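Local coordinates for putative metal resistance protein (Proteus mirabilis, PDB 6C29), which primes the trimeric ScsC protein for disulfide isomerase activity through this N-terminal periplasmic tandem immunoglobulin-fold domain of ScsB, and probably acts as a protein-disulfide reductase, at residues D29-L34 against A135-Q140; H70-S75 against V92-L97; S156-D161 against L169-E174. All coordinates share one frame; numbering follows the deposited sequence.

Contact 1 (D29-L34 against A135-Q140)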
loop_
_atom_site.group_PDB
_atom_site.type_symbol
_atom_site.label_atom_id
_atom_site.label_comp_id
_atom_site.label_asym_id
_atom_site.label_seq_id
_atom_site.Cartn_x
_atom_site.Cartn_y
_atom_site.Cartn_z
ATOM N N ASP A 29 3.352 19.276 13.014
ATOM C CA ASP A 29 3.093 18.193 12.060
ATOM C C ASP A 29 4.402 17.507 11.675
ATOM O O ASP A 29 5.388 18.179 11.388
ATOM C CB ASP A 29 2.412 18.713 10.799
ATOM C CG ASP A 29 1.028 19.293 11.071
ATOM O OD1 ASP A 29 0.450 19.005 12.147
ATOM O OD2 ASP A 29 0.519 20.032 10.196
ATOM N N VAL A 30 4.403 16.176 11.669
ATOM C CA VAL A 30 5.606 15.423 11.381
ATOM C C VAL A 30 5.450 14.673 10.056
ATOM O O VAL A 30 4.438 14.029 9.822
ATOM C CB VAL A 30 5.950 14.414 12.514
ATOM C CG1 VAL A 30 7.277 13.799 12.278
ATOM C CG2 VAL A 30 5.948 15.118 13.866
ATOM N N LYS A 31 6.470 14.781 9.211
ATOM C CA LYS A 31 6.603 13.967 8.011
ATOM C C LYS A 31 7.696 12.947 8.292
ATOM O O LYS A 31 8.764 13.303 8.806
ATOM C CB LYS A 31 6.969 14.833 6.805
ATOM C CG LYS A 31 5.830 15.710 6.340
ATOM C CD LYS A 31 6.260 16.747 5.302
ATOM C CE LYS A 31 6.816 16.163 4.028
ATOM N NZ LYS A 31 7.100 17.289 3.101
ATOM N N ILE A 32 7.410 11.689 7.966
ATOM C CA ILE A 32 8.314 10.567 8.183
ATOM C C ILE A 32 8.465 9.804 6.870
ATOM O O ILE A 32 7.474 9.552 6.177
ATOM C CB ILE A 32 7.760 9.649 9.269
ATOM C CG1 ILE A 32 7.665 10.415 10.587
ATOM C CG2 ILE A 32 8.611 8.430 9.450
ATOM C CD1 ILE A 32 6.561 9.921 11.419
ATOM N N LEU A 33 9.688 9.418 6.537
ATOM C CA LEU A 33 9.941 8.505 5.446
ATOM C C LEU A 33 10.457 7.229 6.012
ATOM O O LEU A 33 11.467 7.231 6.704
ATOM C CB LEU A 33 10.970 9.051 4.457
ATOM C CG LEU A 33 10.462 10.107 3.498
ATOM C CD1 LEU A 33 11.615 10.708 2.731
ATOM C CD2 LEU A 33 9.458 9.488 2.513
ATOM N N LEU A 34 9.786 6.137 5.722
ATOM C CA LEU A 34 10.207 4.814 6.145
ATOM C C LEU A 34 10.733 4.058 4.937
ATOM O O LEU A 34 9.962 3.669 4.075
ATOM C CB LEU A 34 9.061 4.053 6.779
ATOM C CG LEU A 34 9.386 2.639 7.162
ATOM C CD1 LEU A 34 10.440 2.627 8.265
ATOM C CD2 LEU A 34 8.119 1.931 7.618
ATOM N N ALA A 135 19.644 16.519 4.732
ATOM C CA ALA A 135 19.662 17.595 3.740
ATOM C C ALA A 135 18.677 17.391 2.582
ATOM O O ALA A 135 18.028 18.336 2.117
ATOM C CB ALA A 135 21.067 17.759 3.180
ATOM N N ASP A 136 18.564 16.165 2.098
ATOM C CA ASP A 136 17.702 15.961 0.950
ATOM C C ASP A 136 16.388 15.290 1.299
ATOM O O ASP A 136 15.807 14.588 0.475
ATOM C CB ASP A 136 18.451 15.196 -0.112
ATOM C CG ASP A 136 18.761 13.789 0.278
ATOM O OD1 ASP A 136 18.499 13.367 1.422
ATOM O OD2 ASP A 136 19.296 13.105 -0.610
ATOM N N PHE A 137 15.910 15.551 2.510
ATOM C CA PHE A 137 14.648 14.955 2.968
ATOM C C PHE A 137 13.464 15.341 2.085
ATOM O O PHE A 137 12.664 14.468 1.739
ATOM C CB PHE A 137 14.381 15.352 4.421
ATOM C CG PHE A 137 13.129 14.770 4.982
ATOM C CD1 PHE A 137 13.114 13.487 5.482
ATOM C CD2 PHE A 137 11.964 15.521 5.040
ATOM C CE1 PHE A 137 11.972 12.955 6.005
ATOM C CE2 PHE A 137 10.803 14.988 5.586
ATOM C CZ PHE A 137 10.804 13.715 6.062
ATOM N N GLU A 138 13.328 16.621 1.735
ATOM C CA GLU A 138 12.169 17.100 0.962
ATOM C C GLU A 138 12.168 16.444 -0.434
ATOM O O GLU A 138 11.122 15.981 -0.925
ATOM C CB GLU A 138 12.188 18.631 0.868
ATOM C CG GLU A 138 10.949 19.260 0.245
ATOM C CD GLU A 138 9.681 19.143 1.112
ATOM O OE1 GLU A 138 9.775 18.683 2.277
ATOM O OE2 GLU A 138 8.584 19.522 0.623
ATOM N N TRP A 139 13.341 16.332 -1.044
ATOM C CA TRP A 139 13.463 15.630 -2.312
ATOM C C TRP A 139 13.100 14.161 -2.167
ATOM O O TRP A 139 12.364 13.624 -3.021
ATOM C CB TRP A 139 14.886 15.751 -2.856
ATOM C CG TRP A 139 15.130 14.998 -4.135
ATOM C CD1 TRP A 139 14.812 15.392 -5.416
ATOM C CD2 TRP A 139 15.764 13.713 -4.258
ATOM N NE1 TRP A 139 15.203 14.414 -6.319
ATOM C CE2 TRP A 139 15.785 13.380 -5.635
ATOM C CE3 TRP A 139 16.306 12.812 -3.343
ATOM C CZ2 TRP A 139 16.366 12.192 -6.116
ATOM C CZ3 TRP A 139 16.868 11.621 -3.830
ATOM C CH2 TRP A 139 16.892 11.336 -5.199
ATOM N N GLN A 140 13.641 13.491 -1.149
ATOM C CA GLN A 140 13.304 12.093 -0.921
ATOM C C GLN A 140 11.807 11.944 -0.701
ATOM O O GLN A 140 11.224 11.024 -1.240
ATOM C CB GLN A 140 14.068 11.498 0.285
ATOM C CG GLN A 140 15.585 11.252 0.065
ATOM C CD GLN A 140 16.098 10.101 0.947
ATOM O OE1 GLN A 140 15.377 9.590 1.820
ATOM N NE2 GLN A 140 17.330 9.675 0.702
HETATM O O HOH W 1 7.501 17.026 0.611
#
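Lys31 and Glu138 form a salt bridge between a strand and a helix. Lys31 NZ donates to Glu138 OE1 at 3.1 Å. It meets this oxygen on the syn side, 27° out of the carboxylate plane. Glu138 reaches back because its chain bends at chi2 (69°), which turns CD away from an extended course. A water also lies between the two charges. It accepts from Lys31 NZ, though the modelled distance is doubtfully short, and gives a weak bond to Glu138 OE2. The ammonium group has a further partner in Tyr141, by a cation-pi contact. In the fold, helix 137-145 packs on one face of the antiparallel sheet of the first immunoglobulin-fold unit. Lys31 and Leu33 face this helix, while Ile32 points away from it. Phe137 reaches in beside them. Its CZ comes 3.4 Å from Lys31 O, and its CE2 lies 4.0 Å from Lys31 CB. The peptide groups of Lys31 and Leu33 make their backbone bonds with Asp23 and Thr21 of strand 16-24. Leu33 CD1 touches Phe137 CE1 at 4.0 Å and Gln140 CB at 3.6 Å. In the first turn of the helix, Gln140 N donates to Asp136 O at 2.9 Å. Asp136 holds the N-cap position, but its side chain makes no capping bond.

Contact 2 (H70-S75 against V92-L97)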
loop_
_atom_site.group_PDB
_atom_site.type_symbol
_atom_site.label_atom_id
_atom_site.label_comp_id
_atom_site.label_asym_id
_atom_site.label_seq_id
_atom_site.Cartn_x
_atom_site.Cartn_y
_atom_site.Cartn_z
ATOM N N HIS A 70 0.887 6.696 3.506
ATOM C CA HIS A 70 0.697 6.741 2.064
ATOM C C HIS A 70 1.296 5.472 1.492
ATOM O O HIS A 70 2.436 5.101 1.777
ATOM C CB HIS A 70 1.373 7.960 1.438
ATOM C CG HIS A 70 0.883 9.269 1.951
ATOM N ND1 HIS A 70 -0.231 9.899 1.443
ATOM C CD2 HIS A 70 1.382 10.095 2.899
ATOM C CE1 HIS A 70 -0.406 11.049 2.073
ATOM N NE2 HIS A 70 0.554 11.188 2.964
ATOM N N TRP A 71 0.517 4.776 0.679
ATOM C CA TRP A 71 0.959 3.515 0.129
ATOM C C TRP A 71 1.415 3.677 -1.307
ATOM O O TRP A 71 0.606 4.008 -2.175
ATOM C CB TRP A 71 -0.158 2.480 0.186
ATOM C CG TRP A 71 -0.549 2.090 1.573
ATOM C CD1 TRP A 71 -1.522 2.647 2.331
ATOM C CD2 TRP A 71 0.038 1.045 2.363
ATOM N NE1 TRP A 71 -1.587 2.020 3.562
ATOM C CE2 TRP A 71 -0.630 1.038 3.605
ATOM C CE3 TRP A 71 1.077 0.135 2.155
ATOM C CZ2 TRP A 71 -0.289 0.131 4.622
ATOM C CZ3 TRP A 71 1.392 -0.767 3.155
ATOM C CH2 TRP A 71 0.734 -0.745 4.376
ATOM N N PRO A 72 2.683 3.436 -1.597
ATOM C CA PRO A 72 3.125 3.449 -2.980
ATOM C C PRO A 72 2.358 2.443 -3.798
ATOM O O PRO A 72 1.872 1.418 -3.268
ATOM C CB PRO A 72 4.612 3.111 -2.883
ATOM C CG PRO A 72 4.983 3.596 -1.485
ATOM C CD PRO A 72 3.809 3.228 -0.662
ATOM N N SER A 73 2.230 2.732 -5.081
ATOM C CA SER A 73 1.486 1.868 -5.960
ATOM C C SER A 73 2.067 0.451 -5.870
ATOM O O SER A 73 3.289 0.297 -6.013
ATOM C CB SER A 73 1.541 2.425 -7.391
ATOM O OG SER A 73 0.547 1.834 -8.174
ATOM N N PRO A 74 1.230 -0.586 -5.649
ATOM C CA PRO A 74 1.781 -1.930 -5.403
ATOM C C PRO A 74 2.023 -2.736 -6.660
ATOM O O PRO A 74 1.712 -2.318 -7.783
ATOM C CB PRO A 74 0.684 -2.594 -4.559
ATOM C CG PRO A 74 -0.582 -2.006 -5.165
ATOM C CD PRO A 74 -0.236 -0.564 -5.454
ATOM N N SER A 75 2.583 -3.917 -6.460
ATOM C CA SER A 75 2.743 -4.903 -7.497
ATOM C C SER A 75 2.077 -6.206 -7.063
ATOM O O SER A 75 1.801 -6.386 -5.870
ATOM C CB SER A 75 4.235 -5.129 -7.777
ATOM O OG SER A 75 4.835 -3.943 -8.258
ATOM N N VAL A 92 9.545 2.775 -0.192
ATOM C CA VAL A 92 9.614 3.903 0.746
ATOM C C VAL A 92 8.220 4.395 1.059
ATOM O O VAL A 92 7.496 4.794 0.146
ATOM C CB VAL A 92 10.428 5.078 0.181
ATOM C CG1 VAL A 92 10.545 6.196 1.227
ATOM C CG2 VAL A 92 11.791 4.623 -0.205
ATOM N N PHE A 93 7.824 4.342 2.332
ATOM C CA PHE A 93 6.518 4.762 2.779
ATOM C C PHE A 93 6.567 6.186 3.328
ATOM O O PHE A 93 7.212 6.421 4.347
ATOM C CB PHE A 93 5.988 3.809 3.861
ATOM C CG PHE A 93 5.860 2.385 3.413
ATOM C CD1 PHE A 93 4.855 2.012 2.557
ATOM C CD2 PHE A 93 6.743 1.401 3.858
ATOM C CE1 PHE A 93 4.724 0.712 2.133
ATOM C CE2 PHE A 93 6.607 0.092 3.433
ATOM C CZ PHE A 93 5.591 -0.256 2.573
ATOM N N PRO A 94 5.911 7.150 2.665
ATOM C CA PRO A 94 5.698 8.454 3.293
ATOM C C PRO A 94 4.558 8.404 4.297
ATOM O O PRO A 94 3.495 7.862 3.975
ATOM C CB PRO A 94 5.351 9.371 2.118
ATOM C CG PRO A 94 5.268 8.480 0.888
ATOM C CD PRO A 94 5.267 7.068 1.352
ATOM N N ILE A 95 4.797 8.952 5.475
ATOM C CA ILE A 95 3.875 8.952 6.585
ATOM C C ILE A 95 3.761 10.386 7.102
ATOM O O ILE A 95 4.728 11.149 7.041
ATOM C CB ILE A 95 4.364 8.012 7.682
ATOM C CG1 ILE A 95 4.441 6.575 7.140
ATOM C CG2 ILE A 95 3.458 8.069 8.882
ATOM C CD1 ILE A 95 5.327 5.682 7.943
ATOM N N GLU A 96 2.564 10.765 7.528
ATOM C CA GLU A 96 2.350 12.075 8.128
ATOM C C GLU A 96 1.618 11.893 9.445
ATOM O O GLU A 96 0.695 11.093 9.532
ATOM C CB GLU A 96 1.559 12.984 7.189
ATOM C CG GLU A 96 2.342 13.403 5.942
ATOM C CD GLU A 96 1.544 14.265 4.966
ATOM O OE1 GLU A 96 1.523 15.505 5.143
ATOM O OE2 GLU A 96 0.942 13.711 4.012
ATOM N N LEU A 97 2.038 12.668 10.449
ATOM C CA LEU A 97 1.462 12.649 11.794
ATOM C C LEU A 97 1.163 14.084 12.204
ATOM O O LEU A 97 1.883 15.001 11.821
ATOM C CB LEU A 97 2.401 12.054 12.859
ATOM C CG LEU A 97 3.009 10.682 12.686
ATOM C CD1 LEU A 97 3.888 10.418 13.878
ATOM C CD2 LEU A 97 1.949 9.610 12.581
#
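His70 is bonded to strand 92-97 twice, once by its backbone and once by its ring. The strand belongs to the antiparallel sheet of the first immunoglobulin-fold unit. His70 directly follows the short edge strand 68-69, so the contact prolongs the line of that strand into the loop beyond. His70 N donates to Pro94 O at 2.9 Å, nearly along the C=O axis. The imidazole NE2 donates to Glu96 OE2 at 2.8 Å in the Glu96 conformer described here. This is a His-carboxylate pair. It uses the anti lone pair of OE2, and the ring and carboxylate planes are only 26° apart. CG of His70 lies anti to the carbonyl carbon (chi1 -60°). The ring meets Pro94 O and Glu96 OE2 with its edge, while Pro94 CG lies 4.0 Å from His70 CB. His70 O is buried by the contact and has no partner in the model. Further along the loop, Pro72 and Trp71 both meet Phe93. Trp71 CE3 approaches Phe93 CE1 at 3.7 Å, with the ring planes at 76°. The pyrrolidine ring of Pro72 crosses Phe93 at about a right angle, with CD 3.6 Å from Phe93 CD1. Outside this shell, Trp69 and Tyr87 also meet the Phe93 ring, and Met145 of helix 137-145 touches both His70 and Pro94. Tyr87 OH is hydrogen-bonded to Pro72 O.

Contact 3 (S156-D161 against L169-E174)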
loop_
_atom_site.group_PDB
_atom_site.type_symbol
_atom_site.label_atom_id
_atom_site.label_comp_id
_atom_site.label_asym_id
_atom_site.label_seq_id
_atom_site.Cartn_x
_atom_site.Cartn_y
_atom_site.Cartn_z
ATOM N N SER A 156 -12.383 7.866 -16.362
ATOM C CA SER A 156 -13.486 8.826 -16.388
ATOM C C SER A 156 -14.834 8.248 -15.940
ATOM O O SER A 156 -15.776 9.005 -15.695
ATOM C CB SER A 156 -13.635 9.405 -17.794
ATOM O OG SER A 156 -13.739 8.395 -18.755
ATOM N N ALA A 157 -14.939 6.929 -15.839
ATOM C CA ALA A 157 -16.154 6.284 -15.349
ATOM C C ALA A 157 -15.845 4.892 -14.826
ATOM O O ALA A 157 -14.946 4.214 -15.328
ATOM C CB ALA A 157 -17.213 6.208 -16.422
ATOM N N VAL A 158 -16.604 4.504 -13.809
ATOM C CA VAL A 158 -16.535 3.188 -13.205
ATOM C C VAL A 158 -17.936 2.664 -12.957
ATOM O O VAL A 158 -18.808 3.400 -12.446
ATOM C CB VAL A 158 -15.781 3.228 -11.854
ATOM C CG1 VAL A 158 -15.737 1.856 -11.232
ATOM C CG2 VAL A 158 -14.424 3.785 -12.045
ATOM N N SER A 159 -18.170 1.413 -13.333
ATOM C CA SER A 159 -19.378 0.726 -12.922
ATOM C C SER A 159 -19.003 -0.667 -12.470
ATOM O O SER A 159 -17.914 -1.204 -12.808
ATOM C CB SER A 159 -20.420 0.668 -14.041
ATOM O OG SER A 159 -19.888 0.040 -15.180
ATOM N N SER A 160 -19.857 -1.252 -11.661
ATOM C CA SER A 160 -19.591 -2.587 -11.170
ATOM C C SER A 160 -20.867 -3.336 -10.867
ATOM O O SER A 160 -21.947 -2.752 -10.675
ATOM C CB SER A 160 -18.691 -2.551 -9.928
ATOM O OG SER A 160 -19.331 -1.881 -8.858
ATOM N N ASP A 161 -20.721 -4.646 -10.828
ATOM C CA ASP A 161 -21.826 -5.538 -10.568
ATOM C C ASP A 161 -21.294 -6.749 -9.844
ATOM O O ASP A 161 -20.147 -7.174 -10.047
ATOM C CB ASP A 161 -22.513 -5.940 -11.870
ATOM C CG ASP A 161 -23.661 -6.889 -11.646
ATOM O OD1 ASP A 161 -24.700 -6.440 -11.099
ATOM O OD2 ASP A 161 -23.512 -8.086 -11.996
ATOM N N LEU A 169 -16.147 -5.307 -13.103
ATOM C CA LEU A 169 -15.943 -3.873 -13.242
ATOM C C LEU A 169 -15.869 -3.477 -14.700
ATOM O O LEU A 169 -15.357 -4.225 -15.534
ATOM C CB LEU A 169 -14.638 -3.411 -12.589
ATOM C CG LEU A 169 -14.265 -3.881 -11.195
ATOM C CD1 LEU A 169 -12.902 -3.276 -10.756
ATOM C CD2 LEU A 169 -15.335 -3.545 -10.224
ATOM N N SER A 170 -16.330 -2.261 -14.971
ATOM C CA SER A 170 -16.189 -1.654 -16.275
ATOM C C SER A 170 -15.595 -0.280 -16.059
ATOM O O SER A 170 -16.165 0.523 -15.325
ATOM C CB SER A 170 -17.538 -1.584 -16.986
ATOM O OG SER A 170 -17.496 -0.681 -18.069
ATOM N N LEU A 171 -14.425 -0.045 -16.649
ATOM C CA LEU A 171 -13.645 1.164 -16.423
ATOM C C LEU A 171 -13.367 1.848 -17.741
ATOM O O LEU A 171 -12.828 1.241 -18.665
ATOM C CB LEU A 171 -12.323 0.841 -15.717
ATOM C CG LEU A 171 -12.448 0.016 -14.440
ATOM C CD1 LEU A 171 -11.087 -0.330 -13.881
ATOM C CD2 LEU A 171 -13.221 0.775 -13.383
ATOM N N GLN A 172 -13.690 3.127 -17.814
ATOM C CA GLN A 172 -13.456 3.903 -19.017
ATOM C C GLN A 172 -12.214 4.760 -18.865
ATOM O O GLN A 172 -12.081 5.495 -17.885
ATOM C CB GLN A 172 -14.644 4.800 -19.332
ATOM C CG GLN A 172 -14.420 5.603 -20.597
ATOM C CD GLN A 172 -15.579 6.540 -20.911
ATOM O OE1 GLN A 172 -16.040 7.293 -20.047
ATOM N NE2 GLN A 172 -16.025 6.524 -22.160
ATOM N N ARG A 173 -11.296 4.661 -19.816
ATOM C CA ARG A 173 -10.110 5.492 -19.793
ATOM C C ARG A 173 -10.488 6.922 -20.145
ATOM O O ARG A 173 -11.286 7.143 -21.032
ATOM C CB ARG A 173 -9.063 4.961 -20.747
ATOM C CG ARG A 173 -7.697 5.598 -20.499
ATOM C CD ARG A 173 -6.564 4.934 -21.248
ATOM N NE ARG A 173 -5.361 5.772 -21.189
ATOM C CZ ARG A 173 -4.144 5.349 -20.880
ATOM N NH1 ARG A 173 -3.926 4.087 -20.580
ATOM N NH2 ARG A 173 -3.134 6.209 -20.859
ATOM N N GLU A 174 -9.944 7.900 -19.421
ATOM C CA GLU A 174 -10.329 9.309 -19.614
ATOM C C GLU A 174 -9.931 9.807 -20.990
ATOM O O GLU A 174 -10.714 10.434 -21.716
ATOM C CB GLU A 174 -9.674 10.183 -18.542
ATOM C CG GLU A 174 -10.120 11.653 -18.600
ATOM C CD GLU A 174 -9.388 12.567 -17.625
ATOM O OE1 GLU A 174 -8.804 12.077 -16.636
ATOM O OE2 GLU A 174 -9.414 13.796 -17.855
#
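Ser156 buries the most surface here, and Gln172 is its main partner. Two bonds join them. Ser156 N donates to Gln172 O at 2.8 Å, and Ser156 OG donates to Gln172 OE1 at 2.9 Å. The hydroxyl sits between the backbone N and the carbonyl carbon (chi1 53°). It approaches OE1 from above the amide plane, 42° out of it. Gln172 stretches across to the hydroxyl with its chain extended beyond CG. Its other amide atom, NE2, has a weak bond to Asp203. The backbone of Gln172 is tied as well, with N donating to Ala157 O at 3.0 Å. Ala157 N, by contrast, is buried by the contact and has no partner in the model. The segments are the two arms of a beta hairpin, strands 155-163 and 166-173, in a four-stranded antiparallel sheet of the second immunoglobulin-fold unit. Their short axes run antiparallel, 172° apart, and 155-163 is an outer strand of that sheet within the chain. Ser159 and Ser170 form an antiparallel hydrogen-bonded pair: Ser159 N donates to Ser170 O, and Ser170 N to Ser159 O at 2.9 Å. Ala157, Ser159, Ser170 and Gln172 point to one face; Val158, Ser160, Leu169 and Leu171 point to the opposite face. Val158 and Leu171 lie side by side, and CD2 of Leu171 packs tightly on Val158 CG1 at 3.5 Å. Leu169 and Leu171 both touch Phe229 of strand 226-233. Ser160 CB rests 3.5 Å from Leu169 CD2, while Ser160 OG is hydrogen-bonded to Gly245 N.

From the N terminus, strand 30-38 opens contact 1, which closes about a hundred residues later at helix 137-145. Contact 2 opens and closes within that span, joining the loop at 70-75 to strand 90-97. Strands 30-38 and 90-97 are neighbours in one sheet, so contacts 1 and 2 touch, for example where Leu33 CD2 packs on Val92 CG1 at 3.7 Å. Together they tie the helix, the sheet and the loop of the first unit. The chain then leaves helix 137-145 for strand 155-163. Contact 3 follows in series as a local hairpin in the second immunoglobulin-fold unit. Its centre is about 35 Å from that of contact 1 and about 25 Å from that of contact 2.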